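PDB 1YAR: proteasome activator protein PA26 from Trypanosoma brucei, which probably binds the ends of the 20S proteasome as an 11S-type activator and opens its gate to stimulate peptide hydrolysis. Local coordinates for residues Leu74-Arg79 and Asp195-Val200; Thr93-Ile98 and Ala118-Ile123; Glu127-Gly132 and Gly141-Ile146; Arg152-Ala157 and Gln191-Phe196; Thr160-Leu165 and Leu187-Ile192. One frame throughout, in Å; residues are numbered along the deposited sequence. Where two conformers were deposited one is given.

Contact 1. Residues Leu74-Arg79 and Asp195-Val200; sequences LGVLQR and DFMLKV
The flat group of this contact is the ring of Phe196. Leu77 meets it at the edge, near its plane, with Leu77 CD2 4.3 Å from Phe196 CD2. One face of the ring takes Tyr154 of helix 150-166, and Ile146 of the preceding loop also packs on it. The rest of the contact is aliphatic and thioether. Met197 bends at chi2 and again at chi3 (101°), which carries its sulfur and methyl across to helix 71-99. Its tip meets the tip of Val76, with Met197 SD 3.9 Å from Val76 CG1. The side chains of Met197 and Leu77 cross obliquely, Met197 CE lying 3.8 Å from Leu77 CG. Val200, one turn further on, uses both branches. Val200 CG1 lies 3.9 Å from Val76 CG1, and Val200 CG2 lies 3.6 Å from Leu77 CD2. Val200 thus touches the same two residues as Met197. The segments run in the same general sense at 31°, with axes 10.5 Å apart. They belong to two long helices of the helical bundle. Helix 24-57 closes another side, through Ala52 on Met197 and Ile45 and Ala49 on Val200. The contact has no hydrogen bond and no charge pair across it. All five touching residues are buried, so the two helices are held here by dispersion and exclusion of water.

Contact 2. Residues Thr93-Ile98 and Ala118-Ile123; sequences TIRTVI and AVLKII
Apolar packing makes most of this contact. Ile98 is the busiest residue on helix 71-99. Its CG2 branch is anti to the backbone N and points tip to tip at Leu120, with Ile98 CG2 3.7 Å from Leu120 CG. Its other branch crosses Val119 at about a right angle, Ile98 CD1 lying 3.9 Å from Val119 CG1. One turn earlier, Ile94 CG2 touches Ile123 CD1 at 3.5 Å, again with the side chains crossed at about a right angle. Ile123 CD1 also reaches Ile98 CD1, at 4.2 Å, so it sits against both isoleucines. A second kind of contact is the aliphatic part of a charged residue. Leu120 CD2 packs on Arg95 CG at 3.8 Å, and the same methyl lies close to the Arg95 carbonyl. The arginine chain bends at chi2 and chi3, and its guanidinium forms a salt bridge through NH1 to Asp124, one residue beyond segment 118-123. No hydrogen bond joins the two segments. The helices run antiparallel at 159°, with axes 10.3 Å apart, as neighbouring members of an up-and-down helical bundle. Helix 24-57 lies against Ile94 through Val30 and Ile31, and helix 183-226 lies against Val119 through Leu225. A neighbouring subunit covers another side, where its Thr209 packs on Arg95 and hydrogen-bonds Thr96.

Contact 3. Residues Glu127-Gly132 and Gly141-Ile146; sequences EIKTLG and GAPTPI
Thr144 is the main link, with its hydroxyl bonded to the helix. Thr144 OG1 donates to Thr130 O at 2.8 Å, in the carbonyl plane and on a lone pair, with a C=O...donor angle of 138°. The hydroxyl is anti to the backbone N, at chi1 -171°. That torsion puts CG2 in the crowded position between N and the carbonyl carbon, where Thr144 CG2 rests 3.4 Å from Lys129 O. Beside it, Lys129 CB packs on Pro143 CG at 4.0 Å. A water extends the shell: it donates to Thr130 O at 2.8 Å and to Ile146 O at 2.6 Å. The next layer is the backbone. Helix 111-130 has a wider pi-type turn at 127-130, and Gly132 then takes a positive phi of 55°. Further out, Ala142 and Thr144 form backbone hydrogen bonds with a neighbouring subunit, whose Ile128 packs on Pro143. Through the hydroxyl and the water, the returning loop is held to the C-terminal part of the helix. Thr130 O is gripped by both donors. A carbonyl near the C-terminal end of a helix probably carries some of the dipole's partial negative charge, which two donors would help to balance.

Contact 4. Residues Arg152-Ala157 and Gln191-Phe196; sequences REYLSA and QIDADF
The ring of Phe196 lies at the apolar centre, laid over the backbone of helix 150-166. Tyr154 CA sits over one of its faces, 3.8 Å from the ring centroid, as a CH-pi contact. The Tyr154 ring turns its edge to the Phe196 face, with planes 63° apart and centroids 5.4 Å apart. In this T-shaped pair Tyr154 CD1 comes 3.7 Å from Phe196 CG. Glu153 contributes its aliphatic root at the edge of the phenyl ring, Glu153 CB lying 3.8 Å from Phe196 CE2. One turn along, Ala157 CB packs 4.3 Å from Ile192 CG2. The same branch of Ile192 also touches the tyrosine ring, 4.0 Å from Tyr154 CD1. The segments are antiparallel at 168°, and both helices belong to the bundle of the PA28-type activator. Tyr154 reaches past the apolar groups to the polar edge. There Tyr154 OH donates to Asp193 OD1 at 2.8 Å, meeting the oxygen from above the carboxylate plane. The carboxylate has further partners: OD1 forms a salt bridge with Arg158, and OD2 bonds the hydroxyl of Tyr61. On another side of helix 183-226, Gln191 NE2 donates to Asp195 OD1, and Gln81 of a neighbouring subunit bonds that same oxygen.

Contact 5. Residues Thr160-Leu165 and Leu187-Ile192; sequences TVEDKL and LELRQI
Val161 has CG1 anti to the backbone N (chi1 173°), which leaves CG2 beside that N and points the two methyls at different partners. Leu189 has CG anti to its own backbone N (chi1 -176°) and extends across to helix 150-166. Val161 CG1 and Leu189 CD1 meet at 3.9 Å, with the side chains crossing obliquely. Val161 CG2 goes instead to the end of Ile192, tip to tip, 3.7 Å from Ile192 CD1. Leu165, one turn after Val161, takes the other branch of the leucine: Leu165 CD1 lies 3.8 Å from Leu189 CD2. Leu189 sits between Val161 and Leu165, each touching a different methyl. Two acids flank this apolar core. Glu162 does so with its CG, 4.2 Å from Leu189 CD1, and its carboxylate goes to Arg158 and to serines of a neighbouring subunit, among them Ser182. Glu188 brings its carboxylate carbon, CD, 4.2 Å from Val161 CG2, and pairs with Arg152 of another subunit. Helices 150-166 and 183-226 follow each other in the chain and run antiparallel at 158°, as a helical hairpin of the bundle. Short helix 64-67 closes over Leu165 and Leu189 through Ala66. Leu185 and Leu186 of helix 183-226 pack on Leu165.

In the fold
The five contacts are spread along one elongated helical bundle. Contacts 4 and 5 join the same two helices, 150-166 and 183-226, and their centres lie 9 Å apart. Contact 1 shares Asp195 and Phe196 with contact 4, 8 Å away between centres, and brings in helix 71-99: Leu77 CD1 packs 3.6 Å from Tyr154 CG. Contact 3 joins this group through Ile146, whose CD1 lies 3.3 Å from Phe196 CD2. Contact 2 is on the opposite side of the chain's centre from contacts 1, 4 and 5, its centre about 41 Å from that of contact 5. It touches contact 3 through Arg95 and Glu127. All five contacts also border neighbouring subunits of the activator.

Contact 1. Residues Leu74-Arg79 and Asp195-Val200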
# COMPACT_ATOMS: atom_id res chain seq x y z
N LEU O 74 120.08 -43.84 19.73
CA LEU O 74 120.16 -43.47 18.32
C LEU O 74 119.18 -44.29 17.46
O LEU O 74 118.47 -43.72 16.63
CB LEU O 74 121.60 -43.64 17.77
CG LEU O 74 122.76 -43.00 18.53
CD1 LEU O 74 124.12 -43.47 18.00
CD2 LEU O 74 122.65 -41.47 18.50
N GLY O 75 119.11 -45.60 17.69
CA GLY O 75 118.18 -46.47 16.95
C GLY O 75 116.72 -46.09 17.16
O GLY O 75 115.95 -46.03 16.19
N VAL O 76 116.34 -45.82 18.40
CA VAL O 76 114.97 -45.41 18.71
C VAL O 76 114.63 -44.09 18.00
O VAL O 76 113.59 -43.99 17.33
CB VAL O 76 114.70 -45.32 20.25
CG1 VAL O 76 113.33 -44.65 20.55
CG2 VAL O 76 114.74 -46.72 20.91
N LEU O 77 115.50 -43.09 18.14
CA LEU O 77 115.28 -41.79 17.50
C LEU O 77 115.21 -41.88 15.97
O LEU O 77 114.38 -41.21 15.34
CB LEU O 77 116.31 -40.75 17.97
CG LEU O 77 116.14 -40.34 19.45
CD1 LEU O 77 117.43 -39.91 20.10
CD2 LEU O 77 115.05 -39.24 19.68
N GLN O 78 116.07 -42.71 15.38
CA GLN O 78 116.08 -42.92 13.94
C GLN O 78 114.77 -43.55 13.47
O GLN O 78 114.23 -43.17 12.43
CB GLN O 78 117.25 -43.83 13.51
CG GLN O 78 117.29 -44.11 12.01
CD GLN O 78 117.73 -42.91 11.21
OE1 GLN O 78 118.93 -42.64 11.09
NE2 GLN O 78 116.76 -42.18 10.63
N ARG O 79 114.28 -44.50 14.24
CA ARG O 79 113.04 -45.21 13.92
C ARG O 79 111.85 -44.24 13.97
O ARG O 79 110.94 -44.32 13.14
CB ARG O 79 112.84 -46.32 14.93
CG ARG O 79 111.78 -47.32 14.58
CD ARG O 79 111.84 -48.57 15.43
NE ARG O 79 110.62 -49.36 15.25
CZ ARG O 79 110.24 -50.33 16.07
NH1 ARG O 79 110.99 -50.63 17.13
NH2 ARG O 79 109.12 -50.99 15.83
N ASP O 195 115.61 -38.08 28.92
CA ASP O 195 114.55 -37.18 28.48
C ASP O 195 114.21 -37.36 27.01
O ASP O 195 113.07 -37.16 26.62
CB ASP O 195 114.89 -35.72 28.76
CG ASP O 195 114.59 -35.31 30.19
OD1 ASP O 195 114.16 -36.17 31.00
OD2 ASP O 195 114.76 -34.14 30.61
N PHE O 196 115.20 -37.72 26.18
CA PHE O 196 114.90 -37.95 24.78
C PHE O 196 114.11 -39.20 24.54
O PHE O 196 113.25 -39.24 23.65
CB PHE O 196 116.14 -37.83 23.87
CG PHE O 196 116.42 -36.41 23.48
CD1 PHE O 196 117.12 -35.57 24.33
CD2 PHE O 196 115.91 -35.89 22.30
CE1 PHE O 196 117.35 -34.23 24.00
CE2 PHE O 196 116.15 -34.56 21.93
CZ PHE O 196 116.85 -33.72 22.80
N MET O 197 114.34 -40.21 25.39
CA MET O 197 113.51 -41.40 25.33
C MET O 197 112.11 -41.11 25.87
O MET O 197 111.12 -41.56 25.28
CB MET O 197 114.17 -42.59 26.03
CG MET O 197 115.48 -43.02 25.40
SD MET O 197 115.30 -43.64 23.71
CE MET O 197 115.79 -42.25 22.71
N LEU O 198 112.01 -40.36 26.96
CA LEU O 198 110.70 -39.93 27.47
C LEU O 198 109.91 -39.18 26.39
O LEU O 198 108.73 -39.44 26.18
CB LEU O 198 110.84 -39.07 28.73
CG LEU O 198 109.54 -38.42 29.25
CD1 LEU O 198 108.47 -39.48 29.54
CD2 LEU O 198 109.84 -37.61 30.50
N LYS O 199 110.58 -38.24 25.73
CA LYS O 199 109.96 -37.42 24.67
C LYS O 199 109.45 -38.25 23.49
O LYS O 199 108.38 -37.97 22.96
CB LYS O 199 110.92 -36.34 24.20
CG LYS O 199 111.06 -35.26 25.23
CD LYS O 199 111.98 -34.18 24.78
CE LYS O 199 112.09 -33.17 25.91
NZ LYS O 199 112.60 -31.86 25.43
N VAL O 200 110.21 -39.26 23.09
CA VAL O 200 109.71 -40.24 22.12
C VAL O 200 108.46 -40.97 22.64
O VAL O 200 107.50 -41.14 21.89
CB VAL O 200 110.81 -41.24 21.66
CG1 VAL O 200 110.20 -42.31 20.76
CG2 VAL O 200 111.91 -40.49 20.92

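Contact 2. Residues Thr93-Ile98 and Ala118-Ile123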
# COMPACT_ATOMS: atom_id res chain seq x y z
N THR O 93 99.75 -36.58 0.44
CA THR O 93 98.85 -37.23 -0.51
C THR O 93 97.40 -36.85 -0.22
O THR O 93 96.67 -36.47 -1.13
CB THR O 93 99.06 -38.76 -0.45
OG1 THR O 93 100.39 -39.04 -0.90
CG2 THR O 93 98.13 -39.50 -1.42
N ILE O 94 96.99 -36.94 1.05
CA ILE O 94 95.61 -36.56 1.39
C ILE O 94 95.37 -35.09 1.09
O ILE O 94 94.34 -34.72 0.53
CB ILE O 94 95.23 -36.88 2.84
CG1 ILE O 94 95.45 -38.37 3.14
CG2 ILE O 94 93.75 -36.50 3.06
CD1 ILE O 94 95.28 -38.75 4.62
N ARG O 95 96.34 -34.27 1.47
CA ARG O 95 96.30 -32.84 1.26
C ARG O 95 96.02 -32.55 -0.20
O ARG O 95 95.11 -31.78 -0.53
CB ARG O 95 97.65 -32.25 1.68
CG ARG O 95 97.65 -30.79 2.01
CD ARG O 95 98.59 -30.46 3.18
NE ARG O 95 99.35 -29.22 2.97
CZ ARG O 95 98.86 -28.00 3.14
NH1 ARG O 95 97.61 -27.83 3.54
NH2 ARG O 95 99.63 -26.94 2.91
N THR O 96 96.79 -33.20 -1.08
CA THR O 96 96.70 -33.01 -2.53
C THR O 96 95.31 -33.38 -3.04
O THR O 96 94.72 -32.63 -3.80
CB THR O 96 97.78 -33.85 -3.25
OG1 THR O 96 99.05 -33.31 -2.93
CG2 THR O 96 97.69 -33.67 -4.78
N VAL O 97 94.80 -34.53 -2.62
CA VAL O 97 93.48 -35.02 -3.05
C VAL O 97 92.40 -33.98 -2.75
O VAL O 97 91.53 -33.67 -3.59
CB VAL O 97 93.15 -36.36 -2.38
CG1 VAL O 97 91.68 -36.73 -2.55
CG2 VAL O 97 94.07 -37.48 -2.90
N ILE O 98 92.47 -33.42 -1.54
CA ILE O 98 91.54 -32.33 -1.19
C ILE O 98 91.81 -31.02 -1.94
O ILE O 98 90.90 -30.46 -2.58
CB ILE O 98 91.53 -32.12 0.34
CG1 ILE O 98 91.18 -33.43 1.06
CG2 ILE O 98 90.53 -31.02 0.70
CD1 ILE O 98 91.50 -33.42 2.56
N ALA O 118 88.29 -27.49 6.88
CA ALA O 118 88.40 -28.07 8.22
C ALA O 118 89.32 -29.30 8.25
O ALA O 118 90.17 -29.44 9.15
CB ALA O 118 87.04 -28.41 8.78
N VAL O 119 89.19 -30.19 7.26
CA VAL O 119 90.09 -31.37 7.23
C VAL O 119 91.53 -30.98 6.84
O VAL O 119 92.50 -31.50 7.41
CB VAL O 119 89.50 -32.53 6.38
CG1 VAL O 119 90.48 -33.73 6.34
CG2 VAL O 119 88.15 -32.98 6.93
N LEU O 120 91.68 -30.02 5.94
CA LEU O 120 93.01 -29.52 5.60
C LEU O 120 93.69 -28.89 6.82
O LEU O 120 94.89 -29.04 7.01
CB LEU O 120 92.94 -28.51 4.45
CG LEU O 120 92.73 -29.12 3.05
CD1 LEU O 120 92.39 -28.04 2.05
CD2 LEU O 120 93.98 -29.91 2.62
N LYS O 121 92.91 -28.18 7.64
CA LYS O 121 93.41 -27.60 8.88
C LYS O 121 93.99 -28.65 9.83
O LYS O 121 95.10 -28.46 10.35
CB LYS O 121 92.31 -26.77 9.59
CG LYS O 121 92.82 -26.04 10.84
CD LYS O 121 91.70 -25.26 11.55
CE LYS O 121 92.32 -24.35 12.63
NZ LYS O 121 91.34 -24.07 13.74
N ILE O 122 93.27 -29.75 10.05
CA ILE O 122 93.77 -30.79 10.96
C ILE O 122 94.96 -31.56 10.38
O ILE O 122 95.83 -32.01 11.12
CB ILE O 122 92.66 -31.76 11.46
CG1 ILE O 122 92.32 -32.82 10.41
CG2 ILE O 122 91.42 -31.00 11.90
CD1 ILE O 122 91.45 -33.94 10.95
N ILE O 123 95.01 -31.69 9.06
CA ILE O 123 96.20 -32.31 8.42
C ILE O 123 97.40 -31.38 8.49
O ILE O 123 98.51 -31.82 8.78
CB ILE O 123 95.92 -32.80 6.99
CG1 ILE O 123 94.83 -33.88 7.04
CG2 ILE O 123 97.15 -33.54 6.46
CD1 ILE O 123 94.25 -34.21 5.69

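Contact 3. Residues Glu127-Gly132 and Gly141-Ile146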
# COMPACT_ATOMS: atom_id res chain seq x y z
N GLU O 127 101.02 -32.07 10.29
CA GLU O 127 102.32 -31.92 9.62
C GLU O 127 103.22 -30.88 10.25
O GLU O 127 104.43 -31.10 10.39
CB GLU O 127 102.12 -31.57 8.14
CG GLU O 127 101.46 -32.66 7.33
CD GLU O 127 101.56 -32.36 5.84
OE1 GLU O 127 102.60 -31.83 5.43
OE2 GLU O 127 100.62 -32.64 5.09
N ILE O 128 102.63 -29.74 10.62
CA ILE O 128 103.41 -28.61 11.12
C ILE O 128 103.65 -28.72 12.63
O ILE O 128 104.78 -28.58 13.11
CB ILE O 128 102.70 -27.26 10.77
CG1 ILE O 128 102.46 -27.11 9.26
CG2 ILE O 128 103.46 -26.07 11.36
CD1 ILE O 128 103.63 -27.43 8.36
N LYS O 129 102.58 -28.97 13.38
CA LYS O 129 102.68 -28.97 14.82
C LYS O 129 103.07 -30.34 15.39
O LYS O 129 104.08 -30.44 16.07
CB LYS O 129 101.41 -28.45 15.47
CG LYS O 129 101.09 -27.01 15.10
CD LYS O 129 99.78 -26.60 15.75
CE LYS O 129 99.46 -25.12 15.54
NZ LYS O 129 98.09 -24.80 16.10
N THR O 130 102.28 -31.37 15.11
CA THR O 130 102.50 -32.70 15.71
C THR O 130 103.87 -33.28 15.29
O THR O 130 104.59 -33.84 16.14
CB THR O 130 101.37 -33.67 15.32
OG1 THR O 130 100.11 -33.02 15.49
CG2 THR O 130 101.30 -34.87 16.28
N LEU O 131 104.20 -33.16 14.00
CA LEU O 131 105.44 -33.73 13.46
C LEU O 131 106.60 -32.75 13.54
O LEU O 131 107.75 -33.13 13.31
CB LEU O 131 105.25 -34.20 12.01
CG LEU O 131 104.23 -35.33 11.79
CD1 LEU O 131 104.12 -35.61 10.30
CD2 LEU O 131 104.57 -36.62 12.60
N GLY O 132 106.30 -31.47 13.80
CA GLY O 132 107.32 -30.43 13.90
C GLY O 132 108.22 -30.34 12.67
O GLY O 132 109.44 -30.28 12.78
N GLY O 141 104.32 -21.66 19.26
CA GLY O 141 105.33 -22.51 19.87
C GLY O 141 105.42 -23.87 19.20
O GLY O 141 104.98 -24.05 18.05
N ALA O 142 105.97 -24.84 19.92
CA ALA O 142 106.09 -26.20 19.41
C ALA O 142 105.50 -27.16 20.44
O ALA O 142 106.20 -27.58 21.38
CB ALA O 142 107.58 -26.52 19.12
N PRO O 143 104.21 -27.48 20.28
CA PRO O 143 103.46 -28.23 21.29
C PRO O 143 103.79 -29.75 21.36
O PRO O 143 103.42 -30.43 22.32
CB PRO O 143 102.00 -28.01 20.88
CG PRO O 143 102.05 -27.80 19.35
CD PRO O 143 103.38 -27.14 19.11
N THR O 144 104.48 -30.27 20.36
CA THR O 144 104.82 -31.69 20.38
C THR O 144 106.08 -31.87 21.26
O THR O 144 106.95 -30.99 21.28
CB THR O 144 105.01 -32.18 18.92
OG1 THR O 144 105.13 -33.61 18.88
CG2 THR O 144 106.32 -31.67 18.34
N PRO O 145 106.15 -32.95 22.04
CA PRO O 145 107.33 -33.17 22.90
C PRO O 145 108.65 -33.24 22.13
O PRO O 145 109.69 -32.82 22.63
CB PRO O 145 107.01 -34.50 23.59
CG PRO O 145 105.51 -34.52 23.61
CD PRO O 145 105.13 -33.99 22.24
N ILE O 146 108.58 -33.74 20.89
CA ILE O 146 109.74 -33.84 20.05
C ILE O 146 109.30 -33.88 18.59
O ILE O 146 108.31 -34.54 18.26
CB ILE O 146 110.63 -35.06 20.47
CG1 ILE O 146 112.08 -34.84 20.08
CG2 ILE O 146 110.07 -36.41 19.98
CD1 ILE O 146 113.03 -35.93 20.64
O HOH W 1 106.59 -35.66 16.74

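Contact 4. Residues Arg152-Ala157 and Gln191-Phe196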
# COMPACT_ATOMS: atom_id res chain seq x y z
N ARG O 152 118.90 -35.01 15.32
CA ARG O 152 119.76 -33.83 15.36
C ARG O 152 119.65 -33.05 16.67
O ARG O 152 120.67 -32.61 17.19
CB ARG O 152 119.52 -32.92 14.15
CG ARG O 152 120.27 -31.61 14.22
CD ARG O 152 121.20 -31.36 13.05
NE ARG O 152 121.95 -30.11 13.26
CZ ARG O 152 121.76 -28.98 12.57
NH1 ARG O 152 120.86 -28.90 11.59
NH2 ARG O 152 122.49 -27.91 12.88
N GLU O 153 118.44 -32.88 17.19
CA GLU O 153 118.22 -32.24 18.50
C GLU O 153 119.01 -32.97 19.60
O GLU O 153 119.72 -32.34 20.37
CB GLU O 153 116.74 -32.29 18.92
CG GLU O 153 115.72 -31.49 18.09
CD GLU O 153 114.36 -31.46 18.77
OE1 GLU O 153 114.34 -31.42 20.04
OE2 GLU O 153 113.30 -31.51 18.07
N TYR O 154 118.87 -34.29 19.65
CA TYR O 154 119.56 -35.12 20.65
C TYR O 154 121.08 -35.01 20.55
O TYR O 154 121.75 -34.72 21.54
CB TYR O 154 119.11 -36.58 20.53
CG TYR O 154 119.90 -37.59 21.35
CD1 TYR O 154 119.79 -37.64 22.74
CD2 TYR O 154 120.73 -38.53 20.71
CE1 TYR O 154 120.52 -38.57 23.49
CE2 TYR O 154 121.46 -39.46 21.44
CZ TYR O 154 121.34 -39.49 22.82
OH TYR O 154 122.05 -40.41 23.54
N LEU O 155 121.62 -35.22 19.35
CA LEU O 155 123.07 -35.11 19.10
C LEU O 155 123.64 -33.73 19.46
O LEU O 155 124.68 -33.64 20.12
CB LEU O 155 123.42 -35.53 17.66
CG LEU O 155 123.02 -36.98 17.35
CD1 LEU O 155 123.20 -37.32 15.85
CD2 LEU O 155 123.75 -37.98 18.27
N SER O 156 122.95 -32.67 19.03
CA SER O 156 123.28 -31.29 19.39
C SER O 156 123.45 -31.18 20.90
O SER O 156 124.52 -30.81 21.38
CB SER O 156 122.17 -30.32 18.96
OG SER O 156 121.76 -30.53 17.61
N ALA O 157 122.39 -31.54 21.62
CA ALA O 157 122.31 -31.39 23.08
C ALA O 157 123.41 -32.20 23.79
O ALA O 157 124.09 -31.70 24.69
CB ALA O 157 120.93 -31.83 23.57
N GLN O 191 120.48 -37.15 31.93
CA GLN O 191 119.12 -36.61 31.84
C GLN O 191 118.73 -36.38 30.39
O GLN O 191 117.56 -36.56 30.01
CB GLN O 191 118.94 -35.32 32.65
CG GLN O 191 117.44 -35.10 33.06
CD GLN O 191 116.84 -36.29 33.82
OE1 GLN O 191 117.43 -36.76 34.80
NE2 GLN O 191 115.68 -36.76 33.38
N ILE O 192 119.70 -35.97 29.58
CA ILE O 192 119.49 -35.83 28.14
C ILE O 192 119.12 -37.20 27.55
O ILE O 192 118.13 -37.31 26.82
CB ILE O 192 120.72 -35.21 27.44
CG1 ILE O 192 120.80 -33.72 27.74
CG2 ILE O 192 120.66 -35.44 25.91
CD1 ILE O 192 122.18 -33.12 27.49
N ASP O 193 119.90 -38.24 27.87
CA ASP O 193 119.56 -39.60 27.41
C ASP O 193 118.16 -40.03 27.84
O ASP O 193 117.37 -40.49 27.01
CB ASP O 193 120.58 -40.63 27.86
CG ASP O 193 121.90 -40.48 27.15
OD1 ASP O 193 122.01 -39.65 26.21
OD2 ASP O 193 122.91 -41.12 27.48
N ALA O 194 117.84 -39.87 29.12
CA ALA O 194 116.52 -40.24 29.61
C ALA O 194 115.41 -39.40 28.96
O ALA O 194 114.40 -39.94 28.53
CB ALA O 194 116.46 -40.10 31.14
N ASP O 195 115.61 -38.08 28.92
CA ASP O 195 114.55 -37.18 28.48
C ASP O 195 114.21 -37.36 27.01
O ASP O 195 113.07 -37.16 26.62
CB ASP O 195 114.89 -35.72 28.76
CG ASP O 195 114.59 -35.31 30.19
OD1 ASP O 195 114.16 -36.17 31.00
OD2 ASP O 195 114.76 -34.14 30.61
N PHE O 196 115.20 -37.72 26.18
CA PHE O 196 114.90 -37.95 24.78
C PHE O 196 114.11 -39.20 24.54
O PHE O 196 113.25 -39.24 23.65
CB PHE O 196 116.14 -37.83 23.87
CG PHE O 196 116.42 -36.41 23.48
CD1 PHE O 196 117.12 -35.57 24.33
CD2 PHE O 196 115.91 -35.89 22.30
CE1 PHE O 196 117.35 -34.23 24.00
CE2 PHE O 196 116.15 -34.56 21.93
CZ PHE O 196 116.85 -33.72 22.80

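Contact 5. Residues Thr160-Leu165 and Leu187-Ile192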
# COMPACT_ATOMS: atom_id res chain seq x y z
N THR O 160 127.22 -30.86 23.14
CA THR O 160 127.55 -29.71 23.98
C THR O 160 128.04 -30.17 25.36
O THR O 160 129.08 -29.72 25.83
CB THR O 160 126.32 -28.78 24.14
OG1 THR O 160 125.89 -28.35 22.85
CG2 THR O 160 126.70 -27.47 24.85
N VAL O 161 127.29 -31.08 25.98
CA VAL O 161 127.64 -31.62 27.28
C VAL O 161 128.89 -32.50 27.21
O VAL O 161 129.77 -32.40 28.08
CB VAL O 161 126.41 -32.32 27.94
CG1 VAL O 161 126.79 -33.05 29.24
CG2 VAL O 161 125.31 -31.28 28.21
N GLU O 162 128.99 -33.34 26.19
CA GLU O 162 130.19 -34.16 26.00
C GLU O 162 131.46 -33.31 25.98
O GLU O 162 132.41 -33.60 26.71
CB GLU O 162 130.07 -35.01 24.73
CG GLU O 162 129.10 -36.17 24.86
CD GLU O 162 128.71 -36.78 23.52
OE1 GLU O 162 129.30 -36.38 22.50
OE2 GLU O 162 127.81 -37.65 23.49
N ASP O 163 131.45 -32.25 25.17
CA ASP O 163 132.60 -31.36 25.02
C ASP O 163 133.03 -30.74 26.34
O ASP O 163 134.23 -30.62 26.61
CB ASP O 163 132.32 -30.23 24.02
CG ASP O 163 132.85 -30.52 22.63
OD1 ASP O 163 133.66 -31.47 22.49
OD2 ASP O 163 132.52 -29.84 21.62
N LYS O 164 132.05 -30.33 27.15
CA LYS O 164 132.34 -29.73 28.44
C LYS O 164 132.91 -30.75 29.41
O LYS O 164 133.82 -30.43 30.19
CB LYS O 164 131.10 -29.08 29.04
CG LYS O 164 130.74 -27.74 28.42
CD LYS O 164 129.64 -27.08 29.22
CE LYS O 164 128.57 -26.49 28.33
NZ LYS O 164 127.33 -26.27 29.16
N LEU O 165 132.38 -31.96 29.37
CA LEU O 165 132.81 -33.01 30.26
C LEU O 165 134.21 -33.53 29.91
O LEU O 165 135.00 -33.86 30.79
CB LEU O 165 131.82 -34.18 30.26
CG LEU O 165 130.52 -34.00 31.06
CD1 LEU O 165 129.57 -35.17 30.82
CD2 LEU O 165 130.83 -33.83 32.55
N LEU O 187 125.22 -35.38 35.60
CA LEU O 187 123.84 -35.86 35.70
C LEU O 187 122.99 -35.35 34.53
O LEU O 187 122.05 -36.01 34.11
CB LEU O 187 123.23 -35.45 37.03
CG LEU O 187 123.76 -36.18 38.27
CD1 LEU O 187 123.24 -35.54 39.51
CD2 LEU O 187 123.41 -37.69 38.24
N GLU O 188 123.31 -34.16 34.02
CA GLU O 188 122.58 -33.65 32.85
C GLU O 188 122.78 -34.53 31.60
O GLU O 188 121.87 -34.66 30.76
CB GLU O 188 122.94 -32.19 32.55
CG GLU O 188 121.99 -31.56 31.54
CD GLU O 188 122.42 -30.19 31.08
OE1 GLU O 188 121.84 -29.71 30.09
OE2 GLU O 188 123.33 -29.60 31.71
N LEU O 189 123.95 -35.18 31.49
CA LEU O 189 124.23 -36.08 30.37
C LEU O 189 123.29 -37.26 30.40
O LEU O 189 122.70 -37.63 29.37
CB LEU O 189 125.68 -36.59 30.43
CG LEU O 189 126.17 -37.48 29.27
CD1 LEU O 189 126.29 -36.66 27.99
CD2 LEU O 189 127.52 -38.16 29.65
N ARG O 190 123.12 -37.84 31.59
CA ARG O 190 122.17 -38.91 31.80
C ARG O 190 120.75 -38.41 31.55
O ARG O 190 119.93 -39.15 31.02
CB ARG O 190 122.30 -39.44 33.23
CG ARG O 190 121.41 -40.57 33.58
CD ARG O 190 121.71 -41.13 34.94
NE ARG O 190 120.65 -42.01 35.41
CZ ARG O 190 119.59 -41.60 36.09
NH1 ARG O 190 119.44 -40.31 36.38
NH2 ARG O 190 118.67 -42.47 36.49
N GLN O 191 120.48 -37.15 31.93
CA GLN O 191 119.12 -36.61 31.84
C GLN O 191 118.73 -36.38 30.39
O GLN O 191 117.56 -36.56 30.01
CB GLN O 191 118.94 -35.32 32.65
CG GLN O 191 117.44 -35.10 33.06
CD GLN O 191 116.84 -36.29 33.82
OE1 GLN O 191 117.43 -36.76 34.80
NE2 GLN O 191 115.68 -36.76 33.38
N ILE O 192 119.70 -35.97 29.58
CA ILE O 192 119.49 -35.83 28.14
C ILE O 192 119.12 -37.20 27.55
O ILE O 192 118.13 -37.31 26.82
CB ILE O 192 120.72 -35.21 27.44
CG1 ILE O 192 120.80 -33.72 27.74
CG2 ILE O 192 120.66 -35.44 25.91
CD1 ILE O 192 122.18 -33.12 27.49